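PT26-6P (Thermococcus sp., PDB 2WB7) is of unknown function but is encoded by a mobile element of Euryarchaea and comprises two immunoglobulin-like domains and a helical domain. Local coordinates at residues P76-P81 and G116-T121; V85-V90 and V167-Y172; A175-S180 and H202-D207. One frame throughout, in Å; residues are numbered along the deposited sequence.

The three contacts lie in one part of the elongated chain, in and around the first immunoglobulin-like domain, and together illustrate how paired strands and a loop build its far end. Contacts 2 and 3 are neighbours in one antiparallel sheet: strand 163-178 pairs with strand 85-96 in contact 2 and, further along, with strand 198-213 in contact 3, the two centres about 19 Å apart. Contact 1, about 14 Å from contact 2 and 15 Å from contact 3 between centres, sets a loop against the lead-in to strand 120-129 of another sheet. Along the chain the segments of contacts 1 and 2 alternate, and they touch where Y117 O probably accepts a hydrogen bond from V85 N; contact 3 follows after both.

Contact 1 of 3, residues P76-P81 and G116-T121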
ATOM      1  N   PRO A  76      36.364 -22.546  -7.775  1.00 57.30           N
ATOM      2  CA  PRO A  76      36.473 -23.694  -8.670  1.00 58.28           C
ATOM      3  C   PRO A  76      37.598 -24.616  -8.222  1.00 59.30           C
ATOM      4  O   PRO A  76      38.563 -24.156  -7.615  1.00 59.48           O
ATOM      5  CB  PRO A  76      36.818 -23.069 -10.023  1.00 58.14           C
ATOM      6  CG  PRO A  76      37.249 -21.664  -9.750  1.00 57.78           C
ATOM      7  CD  PRO A  76      37.005 -21.337  -8.317  1.00 57.28           C
ATOM      8  N   ASN A  77      37.470 -25.903  -8.509  1.00 60.29           N
ATOM      9  CA  ASN A  77      38.515 -26.859  -8.173  1.00 61.48           C
ATOM     10  C   ASN A  77      39.862 -26.483  -8.798  1.00 62.19           C
ATOM     11  O   ASN A  77      39.902 -25.779  -9.799  1.00 62.45           O
ATOM     12  CB  ASN A  77      38.104 -28.256  -8.631  1.00 61.51           C
ATOM     13  CG  ASN A  77      38.583 -29.330  -7.695  1.00 61.72           C
ATOM     14  OD1 ASN A  77      39.630 -29.194  -7.057  1.00 62.44           O
ATOM     15  ND2 ASN A  77      37.812 -30.402  -7.587  1.00 61.73           N
ATOM     16  N   GLN A  78      40.965 -26.961  -8.225  1.00 63.15           N
ATOM     17  CA  GLN A  78      42.287 -26.684  -8.794  1.00 63.98           C
ATOM     18  C   GLN A  78      43.029 -27.956  -9.246  1.00 64.43           C
ATOM     19  O   GLN A  78      42.797 -29.046  -8.715  1.00 64.29           O
ATOM     20  CB  GLN A  78      43.140 -25.917  -7.779  1.00 63.92           C
ATOM     21  CG  GLN A  78      43.663 -24.586  -8.297  1.00 64.70           C
ATOM     22  CD  GLN A  78      42.534 -23.596  -8.553  1.00 65.54           C
ATOM     23  OE1 GLN A  78      41.734 -23.300  -7.657  1.00 66.38           O
ATOM     24  NE2 GLN A  78      42.454 -23.089  -9.777  1.00 64.30           N
ATOM     25  N   PRO A  79      43.930 -27.816 -10.234  1.00 64.90           N
ATOM     26  CA  PRO A  79      44.858 -28.907 -10.544  1.00 65.12           C
ATOM     27  C   PRO A  79      45.616 -29.328  -9.280  1.00 65.35           C
ATOM     28  O   PRO A  79      45.803 -30.518  -9.039  1.00 65.51           O
ATOM     29  CB  PRO A  79      45.828 -28.274 -11.541  1.00 65.12           C
ATOM     30  CG  PRO A  79      45.062 -27.152 -12.163  1.00 65.20           C
ATOM     31  CD  PRO A  79      44.141 -26.637 -11.092  1.00 64.97           C
ATOM     32  N   VAL A  80      46.043 -28.360  -8.473  1.00 65.29           N
ATOM     33  CA  VAL A  80      46.749 -28.677  -7.231  1.00 65.08           C
ATOM     34  C   VAL A  80      45.888 -28.475  -5.971  1.00 64.95           C
ATOM     35  O   VAL A  80      45.534 -27.344  -5.611  1.00 65.14           O
ATOM     36  CB  VAL A  80      48.076 -27.885  -7.100  1.00 65.14           C
ATOM     37  CG1 VAL A  80      48.949 -28.497  -6.009  1.00 65.31           C
ATOM     38  CG2 VAL A  80      48.817 -27.857  -8.427  1.00 64.86           C
ATOM     39  N   PRO A  81      45.574 -29.585  -5.289  1.00 64.61           N
ATOM     40  CA  PRO A  81      44.761 -29.714  -4.083  1.00 64.31           C
ATOM     41  C   PRO A  81      45.044 -28.674  -2.997  1.00 64.02           C
ATOM     42  O   PRO A  81      44.175 -28.424  -2.161  1.00 64.23           O
ATOM     43  CB  PRO A  81      45.141 -31.099  -3.554  1.00 64.15           C
ATOM     44  CG  PRO A  81      45.522 -31.883  -4.763  1.00 64.45           C
ATOM     45  CD  PRO A  81      46.021 -30.891  -5.803  1.00 64.74           C
ATOM     46  N   GLY A 116      41.829 -20.932   3.942  1.00 56.12           N
ATOM     47  CA  GLY A 116      41.464 -20.727   2.543  1.00 54.96           C
ATOM     48  C   GLY A 116      40.517 -21.815   2.049  1.00 54.26           C
ATOM     49  O   GLY A 116      40.074 -22.662   2.828  1.00 54.12           O
ATOM     50  N   TYR A 117      40.216 -21.796   0.750  1.00 53.35           N
ATOM     51  CA  TYR A 117      39.170 -22.630   0.181  1.00 52.61           C
ATOM     52  C   TYR A 117      39.666 -23.292  -1.078  1.00 52.71           C
ATOM     53  O   TYR A 117      40.420 -22.692  -1.832  1.00 52.88           O
ATOM     54  CB  TYR A 117      37.944 -21.773  -0.191  1.00 52.38           C
ATOM     55  CG  TYR A 117      37.283 -21.101   0.993  1.00 51.27           C
ATOM     56  CD1 TYR A 117      37.632 -19.814   1.364  1.00 50.26           C
ATOM     57  CD2 TYR A 117      36.328 -21.765   1.749  1.00 50.08           C
ATOM     58  CE1 TYR A 117      37.045 -19.207   2.446  1.00 50.90           C
ATOM     59  CE2 TYR A 117      35.733 -21.170   2.833  1.00 49.61           C
ATOM     60  CZ  TYR A 117      36.096 -19.890   3.178  1.00 50.46           C
ATOM     61  OH  TYR A 117      35.523 -19.274   4.256  1.00 49.69           O
ATOM     62  N   ILE A 118      39.228 -24.521  -1.322  1.00 52.73           N
ATOM     63  CA  ILE A 118      39.395 -25.120  -2.637  1.00 52.85           C
ATOM     64  C   ILE A 118      38.143 -25.904  -2.994  1.00 52.57           C
ATOM     65  O   ILE A 118      37.518 -26.474  -2.117  1.00 52.55           O
ATOM     66  CB  ILE A 118      40.638 -26.027  -2.700  1.00 53.24           C
ATOM     67  CG1 ILE A 118      40.830 -26.540  -4.128  1.00 53.59           C
ATOM     68  CG2 ILE A 118      40.534 -27.162  -1.674  1.00 52.76           C
ATOM     69  CD1 ILE A 118      42.275 -26.582  -4.553  1.00 54.19           C
ATOM     70  N   ALA A 119      37.777 -25.914  -4.273  1.00 52.50           N
ATOM     71  CA  ALA A 119      36.519 -26.533  -4.729  1.00 52.43           C
ATOM     72  C   ALA A 119      35.390 -26.399  -3.697  1.00 52.36           C
ATOM     73  O   ALA A 119      35.084 -27.347  -2.975  1.00 52.14           O
ATOM     74  CB  ALA A 119      36.739 -27.992  -5.094  1.00 52.42           C
ATOM     75  N   ASP A 120      34.771 -25.221  -3.642  1.00 52.26           N
ATOM     76  CA  ASP A 120      33.800 -24.903  -2.597  1.00 52.22           C
ATOM     77  C   ASP A 120      32.803 -23.832  -3.016  1.00 51.90           C
ATOM     78  O   ASP A 120      32.973 -23.183  -4.054  1.00 52.33           O
ATOM     79  CB  ASP A 120      34.521 -24.423  -1.345  1.00 52.57           C
ATOM     80  CG  ASP A 120      33.882 -24.947  -0.098  1.00 54.33           C
ATOM     81  OD1 ASP A 120      32.712 -25.396  -0.211  1.00 55.51           O
ATOM     82  OD2 ASP A 120      34.540 -24.927   0.971  1.00 55.45           O
ATOM     83  N   THR A 121      31.768 -23.638  -2.201  1.00 51.09           N
ATOM     84  CA  THR A 121      30.756 -22.621  -2.473  1.00 50.05           C
ATOM     85  C   THR A 121      30.404 -21.838  -1.227  1.00 49.55           C
ATOM     86  O   THR A 121      30.150 -22.411  -0.174  1.00 49.70           O
ATOM     87  CB  THR A 121      29.476 -23.226  -3.025  1.00 49.98           C
ATOM     88  OG1 THR A 121      29.713 -23.700  -4.347  1.00 50.06           O
ATOM     89  CG2 THR A 121      28.405 -22.174  -3.072  1.00 50.12           C
TER
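I118 is the residue that brings the lead-in of strand 120-129 against the loop 76-81; alkyl groups of I118 and A119 rest largely on carbonyl and amide groups of the loop, with no hydrogen bond between the segments. I118 CG1 lies anti to the backbone N (chi1 -175°), so the longer branch reaches out across the loop. At its end I118 CD1 settles 3.4 Å from Q78 CB and 3.5 Å from V80 O, with P81 O close by. The methyl thus meets one aliphatic carbon and two backbone carbonyls at the inner side of the turn made by the loop. The other branch, CG2, takes the crowded position between backbone N and carbonyl carbon and approaches P81 O.

A119 adds a second, smaller patch. A119 CB sits against the carboxamide of N77, 3.5 Å from N77 CG. The N77 side chain crosses I118 obliquely and bends back on its own backbone, where Q78 N gives a weak hydrogen bond to N77 OD1 (2.9 Å).

This surface contact lies toward one end of the first immunoglobulin-like domain. The loop leaves strand 66-75, to which strand 120-129 is joined by a backbone hydrogen bond between D120 and I75, and leads on to strand 85-96, where V85 is backbone hydrogen-bonded to Y117.

Contact 2 of 3, residues V85-V90 and V167-Y172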
ATOM      1  N   VAL A  85      42.297 -20.945  -2.325  1.00 59.88           N
ATOM      2  CA  VAL A  85      41.902 -19.561  -2.504  1.00 58.93           C
ATOM      3  C   VAL A  85      41.507 -18.971  -1.152  1.00 58.50           C
ATOM      4  O   VAL A  85      40.659 -19.519  -0.465  1.00 58.09           O
ATOM      5  CB  VAL A  85      40.713 -19.466  -3.462  1.00 58.79           C
ATOM      6  CG1 VAL A  85      40.170 -18.066  -3.466  1.00 58.79           C
ATOM      7  CG2 VAL A  85      41.136 -19.881  -4.858  1.00 58.65           C
ATOM      8  N   HIS A  86      42.153 -17.875  -0.763  1.00 58.34           N
ATOM      9  CA  HIS A  86      41.818 -17.170   0.481  1.00 58.14           C
ATOM     10  C   HIS A  86      41.010 -15.922   0.160  1.00 58.31           C
ATOM     11  O   HIS A  86      41.379 -15.162  -0.741  1.00 58.37           O
ATOM     12  CB  HIS A  86      43.085 -16.731   1.213  1.00 57.71           C
ATOM     13  CG  HIS A  86      43.885 -17.857   1.782  1.00 56.95           C
ATOM     14  ND1 HIS A  86      44.000 -18.072   3.138  1.00 56.44           N
ATOM     15  CD2 HIS A  86      44.623 -18.820   1.183  1.00 56.22           C
ATOM     16  CE1 HIS A  86      44.764 -19.128   3.350  1.00 56.11           C
ATOM     17  NE2 HIS A  86      45.158 -19.597   2.180  1.00 56.12           N
ATOM     18  N   ILE A  87      39.921 -15.691   0.890  1.00 58.25           N
ATOM     19  CA  ILE A  87      39.157 -14.459   0.683  1.00 58.06           C
ATOM     20  C   ILE A  87      39.400 -13.520   1.854  1.00 58.21           C
ATOM     21  O   ILE A  87      39.105 -13.857   3.002  1.00 58.46           O
ATOM     22  CB  ILE A  87      37.665 -14.739   0.491  1.00 57.80           C
ATOM     23  CG1 ILE A  87      37.478 -15.875  -0.503  1.00 57.15           C
ATOM     24  CG2 ILE A  87      36.971 -13.515  -0.039  1.00 58.01           C
ATOM     25  CD1 ILE A  87      36.035 -16.231  -0.712  1.00 57.47           C
ATOM     26  N   THR A  88      39.967 -12.352   1.572  1.00 58.21           N
ATOM     27  CA  THR A  88      40.394 -11.462   2.650  1.00 58.38           C
ATOM     28  C   THR A  88      39.364 -10.404   2.974  1.00 57.88           C
ATOM     29  O   THR A  88      39.309  -9.890   4.105  1.00 57.97           O
ATOM     30  CB  THR A  88      41.692 -10.743   2.308  1.00 58.58           C
ATOM     31  OG1 THR A  88      42.580 -11.662   1.667  1.00 59.54           O
ATOM     32  CG2 THR A  88      42.343 -10.214   3.587  1.00 59.31           C
ATOM     33  N   GLU A  89      38.552 -10.075   1.978  1.00 57.08           N
ATOM     34  CA  GLU A  89      37.575  -9.028   2.151  1.00 56.49           C
ATOM     35  C   GLU A  89      36.597  -9.003   1.002  1.00 55.62           C
ATOM     36  O   GLU A  89      36.987  -8.849  -0.149  1.00 55.51           O
ATOM     37  CB  GLU A  89      38.281  -7.676   2.240  1.00 56.69           C
ATOM     38  CG  GLU A  89      37.335  -6.501   2.275  1.00 57.55           C
ATOM     39  CD  GLU A  89      37.975  -5.229   1.754  1.00 59.10           C
ATOM     40  OE1 GLU A  89      38.092  -5.093   0.515  1.00 59.76           O
ATOM     41  OE2 GLU A  89      38.350  -4.365   2.583  1.00 59.03           O
ATOM     42  N   VAL A  90      35.317  -9.165   1.321  1.00 54.61           N
ATOM     43  CA  VAL A  90      34.269  -8.927   0.343  1.00 53.21           C
ATOM     44  C   VAL A  90      33.507  -7.666   0.728  1.00 52.52           C
ATOM     45  O   VAL A  90      33.227  -7.408   1.906  1.00 52.11           O
ATOM     46  CB  VAL A  90      33.303 -10.113   0.213  1.00 53.31           C
ATOM     47  CG1 VAL A  90      32.233  -9.815  -0.842  1.00 52.85           C
ATOM     48  CG2 VAL A  90      34.068 -11.383  -0.131  1.00 53.05           C
ATOM     49  N   VAL A 167      29.860  -5.796  -6.275  1.00 52.95           N
ATOM     50  CA  VAL A 167      30.579  -6.585  -5.288  1.00 53.12           C
ATOM     51  C   VAL A 167      32.071  -6.624  -5.605  1.00 53.26           C
ATOM     52  O   VAL A 167      32.477  -6.692  -6.771  1.00 53.34           O
ATOM     53  CB  VAL A 167      30.049  -8.027  -5.252  1.00 53.25           C
ATOM     54  CG1 VAL A 167      30.667  -8.797  -4.084  1.00 53.67           C
ATOM     55  CG2 VAL A 167      28.526  -8.030  -5.162  1.00 53.34           C
ATOM     56  N   ILE A 168      32.892  -6.583  -4.566  1.00 53.33           N
ATOM     57  CA  ILE A 168      34.330  -6.637  -4.755  1.00 53.48           C
ATOM     58  C   ILE A 168      34.936  -7.687  -3.845  1.00 53.41           C
ATOM     59  O   ILE A 168      34.796  -7.624  -2.625  1.00 53.27           O
ATOM     60  CB  ILE A 168      34.978  -5.271  -4.517  1.00 53.60           C
ATOM     61  CG1 ILE A 168      34.434  -4.274  -5.543  1.00 54.08           C
ATOM     62  CG2 ILE A 168      36.498  -5.376  -4.602  1.00 53.79           C
ATOM     63  CD1 ILE A 168      35.118  -2.905  -5.530  1.00 55.95           C
ATOM     64  N   VAL A 169      35.587  -8.671  -4.461  1.00 53.46           N
ATOM     65  CA  VAL A 169      36.233  -9.736  -3.714  1.00 53.45           C
ATOM     66  C   VAL A 169      37.746  -9.597  -3.818  1.00 54.07           C
ATOM     67  O   VAL A 169      38.301  -9.402  -4.909  1.00 53.89           O
ATOM     68  CB  VAL A 169      35.801 -11.143  -4.200  1.00 53.33           C
ATOM     69  CG1 VAL A 169      36.250 -12.223  -3.200  1.00 51.86           C
ATOM     70  CG2 VAL A 169      34.295 -11.186  -4.437  1.00 52.74           C
ATOM     71  N   LYS A 170      38.402  -9.715  -2.673  1.00 54.70           N
ATOM     72  CA  LYS A 170      39.839  -9.593  -2.608  1.00 55.61           C
ATOM     73  C   LYS A 170      40.428 -10.730  -1.791  1.00 55.94           C
ATOM     74  O   LYS A 170      39.788 -11.253  -0.868  1.00 55.99           O
ATOM     75  CB  LYS A 170      40.220  -8.251  -1.991  1.00 55.75           C
ATOM     76  CG  LYS A 170      39.809  -7.065  -2.835  1.00 57.13           C
ATOM     77  CD  LYS A 170      40.310  -5.762  -2.229  1.00 58.80           C
ATOM     78  CE  LYS A 170      39.862  -4.576  -3.071  1.00 60.48           C
ATOM     79  NZ  LYS A 170      40.292  -3.274  -2.473  1.00 61.39           N
ATOM     80  N   GLY A 171      41.653 -11.106  -2.140  1.00 56.23           N
ATOM     81  CA  GLY A 171      42.373 -12.159  -1.447  1.00 56.44           C
ATOM     82  C   GLY A 171      43.459 -12.706  -2.345  1.00 56.77           C
ATOM     83  O   GLY A 171      43.813 -12.077  -3.352  1.00 57.04           O
ATOM     84  N   TYR A 172      43.977 -13.883  -2.006  1.00 56.80           N
ATOM     85  CA  TYR A 172      45.074 -14.467  -2.769  1.00 56.84           C
ATOM     86  C   TYR A 172      44.988 -15.976  -2.920  1.00 57.26           C
ATOM     87  O   TYR A 172      44.490 -16.674  -2.031  1.00 57.21           O
ATOM     88  CB  TYR A 172      46.391 -14.131  -2.095  1.00 56.65           C
ATOM     89  CG  TYR A 172      46.527 -14.750  -0.722  1.00 55.78           C
ATOM     90  CD1 TYR A 172      46.968 -16.057  -0.569  1.00 54.73           C
ATOM     91  CD2 TYR A 172      46.215 -14.025   0.416  1.00 54.65           C
ATOM     92  CE1 TYR A 172      47.102 -16.620   0.680  1.00 54.82           C
ATOM     93  CE2 TYR A 172      46.347 -14.580   1.669  1.00 54.43           C
ATOM     94  CZ  TYR A 172      46.793 -15.875   1.799  1.00 54.55           C
ATOM     95  OH  TYR A 172      46.921 -16.437   3.053  1.00 54.69           O
TER
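H86, on strand 85-90, stacks on Y172 at one end of the antiparallel pairing with strand 167-172. H86 CB lies over the face of the Y172 ring, 3.9 Å from the centroid, a CH-pi contact. From there chi1 of -69° places CG beside the backbone N, and H86 CG comes 3.5 Å from Y172 CZ. On one side of the imidazole H86 CD2 packs on Y172 CE1 at 3.4 Å; on the other, ND1 and CE1 lie under the tyrosine oxygen, which stands above the middle of the ring. The two side chains point the same way and form an offset stack, their planes 17° apart. At the tip, NE2 is hydrogen-bonded to E174, which should fix the rotation of the imidazole. Y172 meets this ring from the crowded position between its backbone N and carbonyl carbon (chi1 64°).

The backbone beneath is tied by H86 N to Y172 O (2.9 Å). Further on, T88 and E89 both face K170 in a classic beta bulge: T88 N donates to K170 O at 2.7 Å, in the carbonyl plane and on a lone pair, E89 N adds a weak bond to the same oxygen, and K170 N returns one to E89 O (3.0 Å). E89 and K170 run side by side, their charged ends near each other but beyond salt-bridge range. On the other face I87 CG2 touches V169 CG1 at 3.5 Å, and V90 packs on V167 and V169.

That apolar face looks across to the second sheet of the domain: V85 meets I75, and I87 and V90 meet L73, on strand 66-75, while V167 meets I55 and V169 meets I53 on strand 52-62. At the opposite edge of strand 163-178 comes strand 198-213.

Contact 3 of 3, residues A175-S180 and H202-D207; sequences AWKTDS and HDKDID
A classic beta bulge marks the antiparallel pairing of strand 175-178 with strand 202-207: D203 and K204 both face A175. The firm bond runs from A175 N to K204 O, 2.9 Å long and in the carbonyl plane. A175 O is approached by two amides, D203 N (2.9 Å) and K204 N, both weak bonds.

W176 and H202, a non-hydrogen-bonded pair, share one face of the sheet. H202 CB lies over the six-membered ring of W176, 3.5 Å from its centroid, a CH-pi contact. With CG anti to the backbone N (chi1 -178°), the imidazole is carried from there against the same face of the indole, in an offset stack over the five-membered ring, planes 27° apart. The two side chains cross at about a right angle. The imidazole is probably steadied by D205, whose OD1 accepts a hydrogen bond from H202 NE2 at 2.8 Å, close to the ring plane but from above the carboxylate plane; W176 NE1 is hydrogen-bonded to E174 OE2.

This pairing carries the antiparallel sheet of the first immunoglobulin-like domain on to strand 198-213. F82 and H193 also meet the W176 ring.

On the other face A175 CB packs on K204 CG at 3.5 Å. K177 bends at chi2 toward D203, with which it forms a long salt bridge (NZ to OD2, 3.8 Å) whose detail is uncertain.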
ATOM      1  N   ALA A 175      50.090 -20.917  -4.488  1.00 61.03           N
ATOM      2  CA  ALA A 175      50.731 -21.683  -5.552  1.00 61.24           C
ATOM      3  C   ALA A 175      51.680 -22.695  -4.914  1.00 61.47           C
ATOM      4  O   ALA A 175      52.527 -22.322  -4.109  1.00 61.45           O
ATOM      5  CB  ALA A 175      51.492 -20.748  -6.485  1.00 61.47           C
ATOM      6  N   TRP A 176      51.529 -23.970  -5.259  1.00 61.84           N
ATOM      7  CA  TRP A 176      52.381 -25.026  -4.714  1.00 62.38           C
ATOM      8  C   TRP A 176      53.100 -25.776  -5.839  1.00 62.81           C
ATOM      9  O   TRP A 176      52.497 -26.052  -6.876  1.00 62.94           O
ATOM     10  CB  TRP A 176      51.551 -26.008  -3.874  1.00 62.23           C
ATOM     11  CG  TRP A 176      51.071 -25.448  -2.554  1.00 62.36           C
ATOM     12  CD1 TRP A 176      50.209 -24.405  -2.375  1.00 62.91           C
ATOM     13  CD2 TRP A 176      51.422 -25.908  -1.231  1.00 62.26           C
ATOM     14  NE1 TRP A 176      50.000 -24.185  -1.028  1.00 62.40           N
ATOM     15  CE2 TRP A 176      50.730 -25.092  -0.306  1.00 61.98           C
ATOM     16  CE3 TRP A 176      52.254 -26.924  -0.741  1.00 61.64           C
ATOM     17  CZ2 TRP A 176      50.851 -25.258   1.080  1.00 60.87           C
ATOM     18  CZ3 TRP A 176      52.371 -27.088   0.641  1.00 60.78           C
ATOM     19  CH2 TRP A 176      51.671 -26.258   1.531  1.00 60.58           C
ATOM     20  N   LYS A 177      54.380 -26.100  -5.631  1.00 63.41           N
ATOM     21  CA  LYS A 177      55.154 -26.925  -6.574  1.00 63.88           C
ATOM     22  C   LYS A 177      55.722 -28.139  -5.851  1.00 63.74           C
ATOM     23  O   LYS A 177      55.861 -28.123  -4.623  1.00 63.66           O
ATOM     24  CB  LYS A 177      56.323 -26.138  -7.168  1.00 64.07           C
ATOM     25  CG  LYS A 177      56.114 -24.632  -7.243  1.00 65.90           C
ATOM     26  CD  LYS A 177      55.115 -24.233  -8.334  1.00 67.77           C
ATOM     27  CE  LYS A 177      54.832 -22.725  -8.319  1.00 67.62           C
ATOM     28  NZ  LYS A 177      54.041 -22.301  -9.523  1.00 67.90           N
ATOM     29  N   THR A 178      56.059 -29.179  -6.609  1.00 63.80           N
ATOM     30  CA  THR A 178      56.786 -30.335  -6.059  1.00 64.16           C
ATOM     31  C   THR A 178      58.249 -30.017  -5.803  1.00 64.12           C
ATOM     32  O   THR A 178      58.941 -29.495  -6.674  1.00 64.13           O
ATOM     33  CB  THR A 178      56.767 -31.549  -6.998  1.00 64.11           C
ATOM     34  OG1 THR A 178      56.801 -31.099  -8.358  1.00 64.68           O
ATOM     35  CG2 THR A 178      55.524 -32.378  -6.782  1.00 64.07           C
ATOM     36  N   ASP A 179      58.702 -30.337  -4.597  1.00 64.48           N
ATOM     37  CA  ASP A 179      60.099 -30.183  -4.215  1.00 64.90           C
ATOM     38  C   ASP A 179      60.867 -31.433  -4.631  1.00 65.19           C
ATOM     39  O   ASP A 179      60.928 -32.413  -3.883  1.00 65.10           O
ATOM     40  CB  ASP A 179      60.216 -29.960  -2.706  1.00 64.78           C
ATOM     41  CG  ASP A 179      61.645 -29.758  -2.260  1.00 64.97           C
ATOM     42  OD1 ASP A 179      62.560 -30.272  -2.938  1.00 64.78           O
ATOM     43  OD2 ASP A 179      61.853 -29.073  -1.233  1.00 65.02           O
ATOM     44  N   SER A 180      61.453 -31.385  -5.825  1.00 65.62           N
ATOM     45  CA  SER A 180      62.106 -32.540  -6.447  1.00 66.00           C
ATOM     46  C   SER A 180      63.244 -33.146  -5.615  1.00 66.11           C
ATOM     47  O   SER A 180      63.707 -34.248  -5.898  1.00 65.88           O
ATOM     48  CB  SER A 180      62.639 -32.139  -7.821  1.00 66.06           C
ATOM     49  OG  SER A 180      62.650 -33.239  -8.706  1.00 66.12           O
ATOM     50  N   HIS A 202      55.046 -25.057  -0.568  1.00 69.21           N
ATOM     51  CA  HIS A 202      54.335 -23.816  -0.836  1.00 69.36           C
ATOM     52  C   HIS A 202      55.209 -22.736  -1.453  1.00 69.44           C
ATOM     53  O   HIS A 202      56.000 -22.092  -0.765  1.00 69.22           O
ATOM     54  CB  HIS A 202      53.678 -23.298   0.443  1.00 69.47           C
ATOM     55  CG  HIS A 202      52.877 -22.054   0.241  1.00 69.93           C
ATOM     56  ND1 HIS A 202      52.810 -21.050   1.181  1.00 71.18           N
ATOM     57  CD2 HIS A 202      52.137 -21.635  -0.811  1.00 70.23           C
ATOM     58  CE1 HIS A 202      52.045 -20.073   0.726  1.00 71.45           C
ATOM     59  NE2 HIS A 202      51.627 -20.401  -0.483  1.00 70.98           N
ATOM     60  N   ASP A 203      55.027 -22.522  -2.751  1.00 69.64           N
ATOM     61  CA  ASP A 203      55.843 -21.579  -3.511  1.00 70.07           C
ATOM     62  C   ASP A 203      55.517 -20.100  -3.272  1.00 70.01           C
ATOM     63  O   ASP A 203      56.215 -19.416  -2.538  1.00 70.14           O
ATOM     64  CB  ASP A 203      55.740 -21.889  -5.005  1.00 70.30           C
ATOM     65  CG  ASP A 203      56.663 -21.032  -5.833  1.00 71.57           C
ATOM     66  OD1 ASP A 203      57.755 -20.682  -5.332  1.00 72.50           O
ATOM     67  OD2 ASP A 203      56.306 -20.703  -6.986  1.00 73.71           O
ATOM     68  N   LYS A 204      54.469 -19.606  -3.918  1.00 70.10           N
ATOM     69  CA  LYS A 204      54.127 -18.184  -3.839  1.00 70.05           C
ATOM     70  C   LYS A 204      52.644 -17.937  -3.537  1.00 69.85           C
ATOM     71  O   LYS A 204      51.847 -18.875  -3.452  1.00 69.74           O
ATOM     72  CB  LYS A 204      54.510 -17.487  -5.144  1.00 70.07           C
ATOM     73  CG  LYS A 204      53.859 -18.112  -6.368  1.00 70.53           C
ATOM     74  CD  LYS A 204      54.679 -17.804  -7.622  1.00 71.57           C
ATOM     75  CE  LYS A 204      54.090 -18.497  -8.857  1.00 72.05           C
ATOM     76  NZ  LYS A 204      54.683 -17.976 -10.118  1.00 71.89           N
ATOM     77  N   ASP A 205      52.292 -16.663  -3.366  1.00 69.52           N
ATOM     78  CA  ASP A 205      50.908 -16.237  -3.179  1.00 69.06           C
ATOM     79  C   ASP A 205      50.544 -15.204  -4.245  1.00 68.77           C
ATOM     80  O   ASP A 205      51.294 -14.265  -4.485  1.00 68.97           O
ATOM     81  CB  ASP A 205      50.716 -15.662  -1.776  1.00 69.04           C
ATOM     82  CG  ASP A 205      50.739 -16.733  -0.710  1.00 69.47           C
ATOM     83  OD1 ASP A 205      50.433 -17.896  -1.046  1.00 70.87           O
ATOM     84  OD2 ASP A 205      51.059 -16.426   0.456  1.00 69.54           O
ATOM     85  N   ILE A 206      49.397 -15.378  -4.887  1.00 68.34           N
ATOM     86  CA  ILE A 206      49.022 -14.536  -6.024  1.00 67.91           C
ATOM     87  C   ILE A 206      47.739 -13.732  -5.772  1.00 67.52           C
ATOM     88  O   ILE A 206      46.647 -14.293  -5.717  1.00 67.59           O
ATOM     89  CB  ILE A 206      48.825 -15.392  -7.286  1.00 68.03           C
ATOM     90  CG1 ILE A 206      50.072 -16.241  -7.552  1.00 68.63           C
ATOM     91  CG2 ILE A 206      48.479 -14.514  -8.477  1.00 67.74           C
ATOM     92  CD1 ILE A 206      49.808 -17.464  -8.425  1.00 69.35           C
ATOM     93  N   ASP A 207      47.874 -12.417  -5.647  1.00 66.84           N
ATOM     94  CA  ASP A 207      46.745 -11.547  -5.346  1.00 66.11           C
ATOM     95  C   ASP A 207      45.720 -11.402  -6.470  1.00 65.68           C
ATOM     96  O   ASP A 207      46.066 -11.423  -7.657  1.00 65.51           O
ATOM     97  CB  ASP A 207      47.257 -10.175  -4.933  1.00 66.16           C
ATOM     98  CG  ASP A 207      47.962 -10.217  -3.611  1.00 66.55           C
ATOM     99  OD1 ASP A 207      48.606  -9.212  -3.231  1.00 67.83           O
ATOM    100  OD2 ASP A 207      47.870 -11.270  -2.949  1.00 66.54           O
TER